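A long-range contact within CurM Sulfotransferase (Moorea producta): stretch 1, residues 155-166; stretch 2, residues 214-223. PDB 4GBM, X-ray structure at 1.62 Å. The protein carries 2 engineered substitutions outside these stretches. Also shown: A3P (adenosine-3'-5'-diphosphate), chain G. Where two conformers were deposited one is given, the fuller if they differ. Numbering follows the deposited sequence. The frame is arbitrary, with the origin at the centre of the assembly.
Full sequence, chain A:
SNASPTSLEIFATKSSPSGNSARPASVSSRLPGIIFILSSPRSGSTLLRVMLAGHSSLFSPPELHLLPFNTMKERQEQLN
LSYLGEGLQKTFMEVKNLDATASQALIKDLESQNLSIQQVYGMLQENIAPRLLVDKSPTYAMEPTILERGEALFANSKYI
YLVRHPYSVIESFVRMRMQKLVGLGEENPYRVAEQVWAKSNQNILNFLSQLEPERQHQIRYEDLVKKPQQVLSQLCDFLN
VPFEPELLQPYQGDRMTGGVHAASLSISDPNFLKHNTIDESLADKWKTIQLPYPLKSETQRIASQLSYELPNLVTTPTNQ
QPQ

Stretch 1 155-166: ANSKYIYLVRHP
Stretch 2 214-223: ERQHQIRYED

Residues 158-163 and 216-220 form neighbouring parallel β-strands, inclined at 23° with a closest axial approach of 4.6 Å; together the two stretches bury 887 Å². The register pairs Tyr159 with Gln216 and runs one-to-one to Val163 with Arg220, at CA-CA spacings of 4.6 to 5.0 Å. Both strands keep extended torsions, phi -90° to -150° and psi 105° to 148°.

Glu214 (phi/psi -72/-12) precedes the strand; its side chain is exposed and its end leads away from stretch 1. Arg215 (-106/12) makes the first link. Its side chain, m, t, m with chi4 128°, folds back so that NH2 donates to Ser157 O at 2.9 Å, near the guanidinium plane, while its backbone O accepts from Tyr159 N at 2.8 Å. A long, multiply donating side chain suits this place, reaching back to the Ser157 carbonyl, just before the first residue of strand 158-163; stretch 1 covers 130 Å² of Arg215, the largest such area in the two stretches.

From here the ladder alternates in the parallel manner. Gln216 offers no backbone hydrogen bond to stretch 1, but its CA lies 3.3 Å from Tyr159 O in a CA-H...O contact; its polar side chain (chi1 54°, p) shares a face with Tyr159 (m, chi2 -90°) yet ends away from it. His217 N donates to Tyr159 O (3.0 Å) and His217 O accepts from Tyr161 N (2.9 Å). Its t side chain, partly exposed as suits a polar ring, lies on the other face, with Ile160 and Ile219. Gln218, extended t, t on the Tyr161 face and exposed, brings NE2 within 4.1 Å of Tyr161 CD2; its amide OE1 receives a weak bond from Arg220 NH2 (3.2 Å).

Ile219 (m, t) repeats the pattern: Ile219 N to Tyr161 O 2.8 Å, Ile219 O from Val163 N 2.9 Å. Its CD1 packs 3.6 Å from Ile160 CG2 and its CG2 3.9 Å from Leu162 CD1 (Leu162 t, p); these three buried residues form an apolar patch on the face His217 shares. Arg220 (m, t, p, chi4 75°) pairs with Val163 (m) on the same face, Arg220 CG to Val163 CG2 4.0 Å, and occupies the N-cap position.

At Tyr221 the chain turns helical (-49/-42), Tyr221 N still donating to Val163 O at 2.7 Å. The t ring, chi2 82°, offers one face to the extended all-t Arg164, whose CZ lies 4.0 Å from the Tyr221 ring centroid, an off-centre cation-pi contact, while Tyr221 OH donates to A3P N3 (2.7 Å); Arg164 NH1 donates to A3P O2' (3.0 Å). Glu222 (m, p) curls back, its carboxylate OE2 accepting both from His165 N at 2.9 Å and from a water (2.8 Å to Glu222 OE2) that accepts from Arg164 NE (3.0 Å). Asp223 continues the helix, out of reach.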

ATOM      1  N   ALA A 155      -3.020  18.597   1.260  1.00 11.74           N
ATOM      2  CA  ALA A 155      -4.321  19.068   1.692  1.00 13.10           C
ATOM      3  C   ALA A 155      -5.456  18.240   1.093  1.00 12.14           C
ATOM      4  O   ALA A 155      -5.500  18.021  -0.117  1.00 14.46           O
ATOM      5  CB  ALA A 155      -4.485  20.542   1.331  1.00 12.93           C
ATOM      6  N   ASN A 156      -6.367  17.795   1.961  1.00 12.23           N
ATOM      7  CA  ASN A 156      -7.594  17.084   1.583  0.60 13.29           C
ATOM      8  C   ASN A 156      -7.385  15.788   0.806  1.00 12.17           C
ATOM      9  O   ASN A 156      -8.172  15.429  -0.075  1.00 13.57           O
ATOM     10  CB  ASN A 156      -8.585  18.023   0.882  0.60 15.39           C
ATOM     11  CG  ASN A 156      -9.074  19.133   1.796  0.60 18.16           C
ATOM     12  OD1 ASN A 156      -8.526  20.237   1.796  0.60 21.89           O
ATOM     13  ND2 ASN A 156     -10.089  18.833   2.603  0.60 23.15           N
ATOM     14  N   SER A 157      -6.336  15.053   1.166  1.00 10.74           N
ATOM     15  CA  SER A 157      -6.144  13.721   0.581  1.00  9.76           C
ATOM     16  C   SER A 157      -7.290  12.778   0.940  1.00  9.89           C
ATOM     17  O   SER A 157      -7.979  12.962   1.952  1.00 10.35           O
ATOM     18  CB  SER A 157      -4.826  13.095   1.050  1.00  9.10           C
ATOM     19  OG  SER A 157      -3.725  13.875   0.618  1.00 11.17           O
ATOM     20  N   LYS A 158      -7.486  11.767   0.100  1.00  9.20           N
ATOM     21  CA  LYS A 158      -8.445  10.714   0.390  1.00  9.13           C
ATOM     22  C   LYS A 158      -7.711   9.447   0.804  1.00  8.62           C
ATOM     23  O   LYS A 158      -6.621   9.153   0.306  1.00  9.81           O
ATOM     24  CB  LYS A 158      -9.334  10.444  -0.822  1.00  9.70           C
ATOM     25  CG  LYS A 158     -10.409  11.501  -1.024  1.00 12.63           C
ATOM     26  CD  LYS A 158     -11.325  11.130  -2.180  1.00 15.20           C
ATOM     27  CE  LYS A 158     -12.440  12.149  -2.351  1.00 18.28           C
ATOM     28  NZ  LYS A 158     -11.931  13.493  -2.744  1.00 21.58           N
ATOM     29  N   TYR A 159      -8.320   8.717   1.728  1.00  8.59           N
ATOM     30  CA  TYR A 159      -7.727   7.514   2.296  1.00  8.20           C
ATOM     31  C   TYR A 159      -8.587   6.300   2.050  1.00  8.53           C
ATOM     32  O   TYR A 159      -9.763   6.271   2.422  1.00  9.01           O
ATOM     33  CB  TYR A 159      -7.526   7.708   3.796  1.00  8.76           C
ATOM     34  CG  TYR A 159      -6.507   8.765   4.079  1.00  8.41           C
ATOM     35  CD1 TYR A 159      -5.161   8.436   4.197  1.00  8.16           C
ATOM     36  CD2 TYR A 159      -6.877  10.103   4.214  1.00  8.84           C
ATOM     37  CE1 TYR A 159      -4.207   9.408   4.443  1.00 10.27           C
ATOM     38  CE2 TYR A 159      -5.930  11.087   4.459  1.00  9.14           C
ATOM     39  CZ  TYR A 159      -4.598  10.728   4.582  1.00  8.72           C
ATOM     40  OH  TYR A 159      -3.658  11.688   4.828  1.00 10.98           O
ATOM     41  N   ILE A 160      -7.991   5.305   1.399  1.00  7.81           N
ATOM     42  CA  ILE A 160      -8.618   4.001   1.242  1.00  7.99           C
ATOM     43  C   ILE A 160      -8.058   3.093   2.328  1.00  7.62           C
ATOM     44  O   ILE A 160      -6.854   2.821   2.348  1.00  8.90           O
ATOM     45  CB  ILE A 160      -8.305   3.397  -0.138  1.00  7.63           C
ATOM     46  CG1 ILE A 160      -8.768   4.326  -1.263  1.00  8.03           C
ATOM     47  CG2 ILE A 160      -8.942   2.005  -0.277  1.00  7.60           C
ATOM     48  CD1 ILE A 160      -8.181   3.939  -2.630  1.00  8.26           C
ATOM     49  N   TYR A 161      -8.932   2.624   3.221  1.00  7.78           N
ATOM     50  CA  TYR A 161      -8.532   1.751   4.317  1.00  7.51           C
ATOM     51  C   TYR A 161      -8.871   0.327   3.924  1.00  7.39           C
ATOM     52  O   TYR A 161     -10.045  -0.058   3.900  1.00  7.83           O
ATOM     53  CB  TYR A 161      -9.248   2.176   5.608  1.00  7.82           C
ATOM     54  CG  TYR A 161      -9.001   1.318   6.838  1.00  7.84           C
ATOM     55  CD1 TYR A 161      -7.845   0.536   6.979  1.00  9.13           C
ATOM     56  CD2 TYR A 161      -9.920   1.323   7.884  1.00  9.07           C
ATOM     57  CE1 TYR A 161      -7.639  -0.236   8.125  1.00  8.92           C
ATOM     58  CE2 TYR A 161      -9.725   0.563   9.032  1.00  9.02           C
ATOM     59  CZ  TYR A 161      -8.581  -0.207   9.149  1.00 10.28           C
ATOM     60  OH  TYR A 161      -8.413  -0.962  10.274  1.00  9.97           O
ATOM     61  N   LEU A 162      -7.832  -0.426   3.573  1.00  7.16           N
ATOM     62  CA  LEU A 162      -7.968  -1.816   3.140  1.00  7.09           C
ATOM     63  C   LEU A 162      -7.715  -2.742   4.326  1.00  7.57           C
ATOM     64  O   LEU A 162      -6.669  -2.655   4.970  1.00  7.74           O
ATOM     65  CB  LEU A 162      -6.984  -2.100   2.000  1.00  7.34           C
ATOM     66  CG  LEU A 162      -6.897  -3.533   1.471  1.00  8.52           C
ATOM     67  CD1 LEU A 162      -8.216  -4.012   0.850  1.00  8.81           C
ATOM     68  CD2 LEU A 162      -5.761  -3.625   0.467  1.00 10.09           C
ATOM     69  N   VAL A 163      -8.691  -3.603   4.611  1.00  7.44           N
ATOM     70  CA  VAL A 163      -8.618  -4.541   5.733  1.00  7.32           C
ATOM     71  C   VAL A 163      -8.760  -5.986   5.257  1.00  7.27           C
ATOM     72  O   VAL A 163      -9.436  -6.255   4.264  1.00  8.59           O
ATOM     73  CB  VAL A 163      -9.681  -4.242   6.837  1.00  8.45           C
ATOM     74  CG1 VAL A 163      -9.459  -2.879   7.459  1.00 10.82           C
ATOM     75  CG2 VAL A 163     -11.104  -4.347   6.304  1.00  9.52           C
ATOM     76  N   ARG A 164      -8.096  -6.901   5.960  1.00  7.31           N
ATOM     77  CA  ARG A 164      -8.230  -8.334   5.700  1.00  7.39           C
ATOM     78  C   ARG A 164      -8.336  -9.069   7.033  1.00  7.59           C
ATOM     79  O   ARG A 164      -7.817  -8.602   8.041  1.00  7.65           O
ATOM     80  CB  ARG A 164      -7.048  -8.847   4.869  1.00  7.33           C
ATOM     81  CG  ARG A 164      -7.217 -10.296   4.419  1.00  7.49           C
ATOM     82  CD  ARG A 164      -6.092 -10.726   3.521  1.00  7.92           C
ATOM     83  NE  ARG A 164      -6.350 -12.063   2.993  1.00  7.79           N
ATOM     84  CZ  ARG A 164      -5.476 -12.752   2.270  1.00  9.45           C
ATOM     85  NH1 ARG A 164      -4.271 -12.246   2.034  1.00  9.06           N
ATOM     86  NH2 ARG A 164      -5.798 -13.950   1.797  1.00  8.58           N
ATOM     87  N   HIS A 165      -9.020 -10.213   7.031  1.00  7.97           N
ATOM     88  CA  HIS A 165      -9.206 -11.001   8.236  1.00  8.01           C
ATOM     89  C   HIS A 165      -7.854 -11.283   8.897  1.00  8.07           C
ATOM     90  O   HIS A 165      -6.893 -11.644   8.211  1.00  8.63           O
ATOM     91  CB  HIS A 165      -9.891 -12.322   7.890  1.00  9.11           C
ATOM     92  CG  HIS A 165     -10.447 -13.043   9.077  1.00  9.39           C
ATOM     93  ND1 HIS A 165      -9.654 -13.719   9.985  1.00 10.00           N
ATOM     94  CD2 HIS A 165     -11.724 -13.206   9.496  1.00 10.95           C
ATOM     95  CE1 HIS A 165     -10.421 -14.250  10.921  1.00 11.84           C
ATOM     96  NE2 HIS A 165     -11.680 -13.958  10.646  1.00  9.88           N
ATOM     97  N   PRO A 166      -7.778 -11.137  10.227  1.00  8.48           N
ATOM     98  CA  PRO A 166      -6.489 -11.349  10.892  1.00  8.48           C
ATOM     99  C   PRO A 166      -5.897 -12.758  10.697  1.00  8.67           C
ATOM    100  O   PRO A 166      -4.676 -12.895  10.617  1.00  8.97           O
ATOM    101  CB  PRO A 166      -6.808 -11.085  12.378  1.00  8.84           C
ATOM    102  CG  PRO A 166      -8.297 -11.287  12.486  1.00  8.91           C
ATOM    103  CD  PRO A 166      -8.838 -10.769  11.187  1.00  8.70           C
ATOM    104  N   GLU A 214     -15.949  11.974   5.049  1.00 14.80           N
ATOM    105  CA  GLU A 214     -16.014  12.178   3.610  1.00 13.82           C
ATOM    106  C   GLU A 214     -14.670  11.967   2.894  1.00 14.04           C
ATOM    107  O   GLU A 214     -14.629  11.869   1.666  1.00 14.62           O
ATOM    108  CB  GLU A 214     -16.596  13.566   3.306  1.00 15.86           C
ATOM    109  CG  GLU A 214     -18.063  13.763   3.749  1.00 19.03           C
ATOM    110  CD  GLU A 214     -18.252  14.028   5.250  1.00 23.97           C
ATOM    111  OE1 GLU A 214     -19.418  14.004   5.702  1.00 28.81           O
ATOM    112  OE2 GLU A 214     -17.262  14.267   5.978  1.00 21.61           O
ATOM    113  N   ARG A 215     -13.581  11.868   3.658  1.00 12.21           N
ATOM    114  CA  ARG A 215     -12.243  11.651   3.078  1.00 11.57           C
ATOM    115  C   ARG A 215     -11.690  10.234   3.271  1.00 10.33           C
ATOM    116  O   ARG A 215     -10.506   9.978   3.019  1.00 10.77           O
ATOM    117  CB  ARG A 215     -11.250  12.688   3.622  1.00 12.11           C
ATOM    118  CG  ARG A 215     -11.527  14.093   3.101  1.00 14.11           C
ATOM    119  CD  ARG A 215     -10.284  14.976   3.181  1.00 17.85           C
ATOM    120  NE  ARG A 215      -9.849  15.264   4.548  1.00 16.02           N
ATOM    121  CZ  ARG A 215      -8.615  15.088   5.023  1.00 15.64           C
ATOM    122  NH1 ARG A 215      -8.345  15.410   6.283  1.00 15.53           N
ATOM    123  NH2 ARG A 215      -7.642  14.600   4.260  1.00 13.35           N
ATOM    124  N   GLN A 216     -12.549   9.320   3.711  1.00  9.70           N
ATOM    125  CA  GLN A 216     -12.129   7.946   3.978  1.00  9.25           C
ATOM    126  C   GLN A 216     -13.139   6.924   3.486  1.00  9.25           C
ATOM    127  O   GLN A 216     -14.351   7.175   3.469  1.00  9.64           O
ATOM    128  CB  GLN A 216     -11.851   7.741   5.468  1.00  9.22           C
ATOM    129  CG  GLN A 216     -13.010   8.144   6.370  1.00 10.31           C
ATOM    130  CD  GLN A 216     -12.630   8.092   7.822  1.00 11.09           C
ATOM    131  OE1 GLN A 216     -12.487   7.015   8.405  1.00 10.73           O
ATOM    132  NE2 GLN A 216     -12.455   9.261   8.422  1.00 11.48           N
ATOM    133  N   HIS A 217     -12.623   5.766   3.078  1.00  8.86           N
ATOM    134  CA  HIS A 217     -13.451   4.716   2.505  1.00  8.89           C
ATOM    135  C   HIS A 217     -12.827   3.372   2.827  1.00  8.62           C
ATOM    136  O   HIS A 217     -11.656   3.153   2.531  1.00  8.91           O
ATOM    137  CB  HIS A 217     -13.490   4.913   0.985  1.00  9.68           C
ATOM    138  CG  HIS A 217     -14.392   3.968   0.259  1.00  9.57           C
ATOM    139  ND1 HIS A 217     -15.754   4.163   0.161  1.00 14.61           N
ATOM    140  CD2 HIS A 217     -14.120   2.841  -0.441  1.00 11.81           C
ATOM    141  CE1 HIS A 217     -16.283   3.185  -0.555  1.00 16.57           C
ATOM    142  NE2 HIS A 217     -15.315   2.368  -0.928  1.00 14.98           N
ATOM    143  N   GLN A 218     -13.602   2.475   3.425  1.00  8.65           N
ATOM    144  CA  GLN A 218     -13.076   1.165   3.787  1.00  9.46           C
ATOM    145  C   GLN A 218     -13.344   0.142   2.698  1.00  8.97           C
ATOM    146  O   GLN A 218     -14.437   0.099   2.124  1.00 11.88           O
ATOM    147  CB  GLN A 218     -13.691   0.682   5.105  1.00  8.61           C
ATOM    148  CG  GLN A 218     -12.995  -0.548   5.692  1.00 12.40           C
ATOM    149  CD  GLN A 218     -13.710  -1.094   6.914  1.00 14.97           C
ATOM    150  OE1 GLN A 218     -14.367  -2.135   6.850  1.00 19.82           O
ATOM    151  NE2 GLN A 218     -13.592  -0.391   8.031  1.00 18.96           N
ATOM    152  N   ILE A 219     -12.334  -0.678   2.411  1.00  8.36           N
ATOM    153  CA  ILE A 219     -12.482  -1.829   1.526  1.00  8.59           C
ATOM    154  C   ILE A 219     -12.046  -3.082   2.273  1.00  9.35           C
ATOM    155  O   ILE A 219     -10.972  -3.113   2.860  1.00  8.59           O
ATOM    156  CB  ILE A 219     -11.640  -1.679   0.247  1.00  8.82           C
ATOM    157  CG1 ILE A 219     -12.188  -0.523  -0.603  1.00 10.35           C
ATOM    158  CG2 ILE A 219     -11.653  -2.991  -0.579  1.00  9.76           C
ATOM    159  CD1 ILE A 219     -11.372  -0.228  -1.833  1.00 11.95           C
ATOM    160  N   ARG A 220     -12.894  -4.104   2.255  1.00 10.09           N
ATOM    161  CA  ARG A 220     -12.532  -5.399   2.818  1.00  8.96           C
ATOM    162  C   ARG A 220     -11.953  -6.244   1.701  1.00  8.22           C
ATOM    163  O   ARG A 220     -12.575  -6.394   0.643  1.00  8.67           O
ATOM    164  CB  ARG A 220     -13.755  -6.074   3.431  1.00 11.75           C
ATOM    165  CG  ARG A 220     -14.507  -5.124   4.364  1.00 14.91           C
ATOM    166  CD  ARG A 220     -15.812  -5.714   4.863  1.00 20.02           C
ATOM    167  NE  ARG A 220     -15.606  -6.702   5.916  1.00 20.93           N
ATOM    168  CZ  ARG A 220     -15.290  -6.406   7.175  1.00 21.04           C
ATOM    169  NH1 ARG A 220     -15.140  -7.387   8.050  1.00 22.09           N
ATOM    170  NH2 ARG A 220     -15.117  -5.139   7.567  1.00 22.03           N
ATOM    171  N   TYR A 221     -10.762  -6.788   1.941  1.00  8.02           N
ATOM    172  CA  TYR A 221     -10.107  -7.665   0.971  1.00  8.02           C
ATOM    173  C   TYR A 221     -11.054  -8.752   0.470  1.00  8.39           C
ATOM    174  O   TYR A 221     -11.073  -9.087  -0.727  1.00  8.50           O
ATOM    175  CB  TYR A 221      -8.861  -8.314   1.589  1.00  7.95           C
ATOM    176  CG  TYR A 221      -8.296  -9.411   0.723  1.00  8.03           C
ATOM    177  CD1 TYR A 221      -7.469  -9.112  -0.358  1.00  8.28           C
ATOM    178  CD2 TYR A 221      -8.615 -10.746   0.961  1.00  8.34           C
ATOM    179  CE1 TYR A 221      -6.960 -10.117  -1.176  1.00  8.10           C
ATOM    180  CE2 TYR A 221      -8.112 -11.767   0.154  1.00  8.53           C
ATOM    181  CZ  TYR A 221      -7.287 -11.446  -0.909  1.00  8.41           C
ATOM    182  OH  TYR A 221      -6.799 -12.459  -1.694  1.00  9.51           O
ATOM    183  N   GLU A 222     -11.825  -9.320   1.392  1.00  8.83           N
ATOM    184  CA  GLU A 222     -12.699 -10.435   1.050  1.00  9.10           C
ATOM    185  C   GLU A 222     -13.754 -10.009   0.027  1.00 10.00           C
ATOM    186  O   GLU A 222     -14.039 -10.760  -0.906  1.00 11.10           O
ATOM    187  CB  GLU A 222     -13.333 -11.043   2.307  1.00  9.41           C
ATOM    188  CG  GLU A 222     -12.320 -11.691   3.284  1.00  9.51           C
ATOM    189  CD  GLU A 222     -11.527 -10.695   4.129  1.00  8.98           C
ATOM    190  OE1 GLU A 222     -11.901  -9.504   4.228  1.00 11.01           O
ATOM    191  OE2 GLU A 222     -10.515 -11.132   4.706  1.00  9.26           O
ATOM    192  N   ASP A 223     -14.298  -8.797   0.195  1.00  9.79           N
ATOM    193  CA  ASP A 223     -15.230  -8.209  -0.771  1.00  9.91           C
ATOM    194  C   ASP A 223     -14.510  -7.879  -2.079  1.00  9.90           C
ATOM    195  O   ASP A 223     -15.044  -8.108  -3.168  1.00 10.64           O
ATOM    196  CB  ASP A 223     -15.858  -6.923  -0.222  1.00  9.60           C
ATOM    197  CG  ASP A 223     -16.780  -7.155   0.955  1.00 13.45           C
ATOM    198  OD1 ASP A 223     -17.276  -8.293   1.153  1.00 15.13           O
ATOM    199  OD2 ASP A 223     -17.033  -6.156   1.673  1.00 15.42           O
TER
HETATM  200  P1  A3P G 406      -0.187 -14.483  -0.013  1.00  8.85           P
HETATM  201  O1P A3P G 406       0.915 -14.641   1.004  1.00 10.34           O
HETATM  202  O2P A3P G 406       0.282 -14.643  -1.437  1.00  9.15           O
HETATM  203  O3P A3P G 406      -1.426 -15.257   0.336  1.00  9.90           O
HETATM  204  P2  A3P G 406       0.028  -7.273  -0.000  1.00  7.32           P
HETATM  205  O4P A3P G 406      -0.720  -6.289   0.842  1.00  7.09           O
HETATM  206  O5P A3P G 406       1.334  -7.753   0.567  1.00  9.94           O
HETATM  207  O6P A3P G 406       0.118  -6.859  -1.445  1.00  6.21           O
HETATM  208  O5' A3P G 406      -0.892  -8.603   0.020  1.00  7.15           O
HETATM  209  C5' A3P G 406      -0.364  -9.826  -0.504  1.00  8.15           C
HETATM  210  C4' A3P G 406      -1.520 -10.793  -0.578  1.00  7.40           C
HETATM  211  O4' A3P G 406      -2.402 -10.377  -1.628  1.00  8.11           O
HETATM  212  C3' A3P G 406      -1.089 -12.187  -0.991  1.00  7.37           C
HETATM  213  O3' A3P G 406      -0.599 -12.917   0.145  1.00  7.70           O
HETATM  214  C2' A3P G 406      -2.386 -12.735  -1.575  1.00  8.91           C
HETATM  215  O2' A3P G 406      -3.188 -13.344  -0.560  1.00  9.76           O
HETATM  216  C1' A3P G 406      -3.120 -11.508  -2.105  1.00  8.61           C
HETATM  217  N9  A3P G 406      -3.105 -11.499  -3.590  1.00  7.38           N
HETATM  218  C8  A3P G 406      -2.060 -11.251  -4.406  1.00  8.76           C
HETATM  219  N7  A3P G 406      -2.416 -11.364  -5.714  1.00  8.69           N
HETATM  220  C5  A3P G 406      -3.724 -11.695  -5.729  1.00  7.18           C
HETATM  221  C6  A3P G 406      -4.750 -11.969  -6.764  1.00  7.94           C
HETATM  222  N6  A3P G 406      -4.425 -11.894  -8.078  1.00  8.60           N
HETATM  223  N1  A3P G 406      -6.004 -12.281  -6.339  1.00  7.82           N
HETATM  224  C2  A3P G 406      -6.337 -12.341  -5.030  1.00  8.81           C
HETATM  225  N3  A3P G 406      -5.452 -12.096  -4.041  1.00  7.69           N
HETATM  226  C4  A3P G 406      -4.173 -11.774  -4.337  1.00  6.37           C
HETATM  227  O   HOH W   1      -8.992 -13.259   3.820  1.00  8.86           O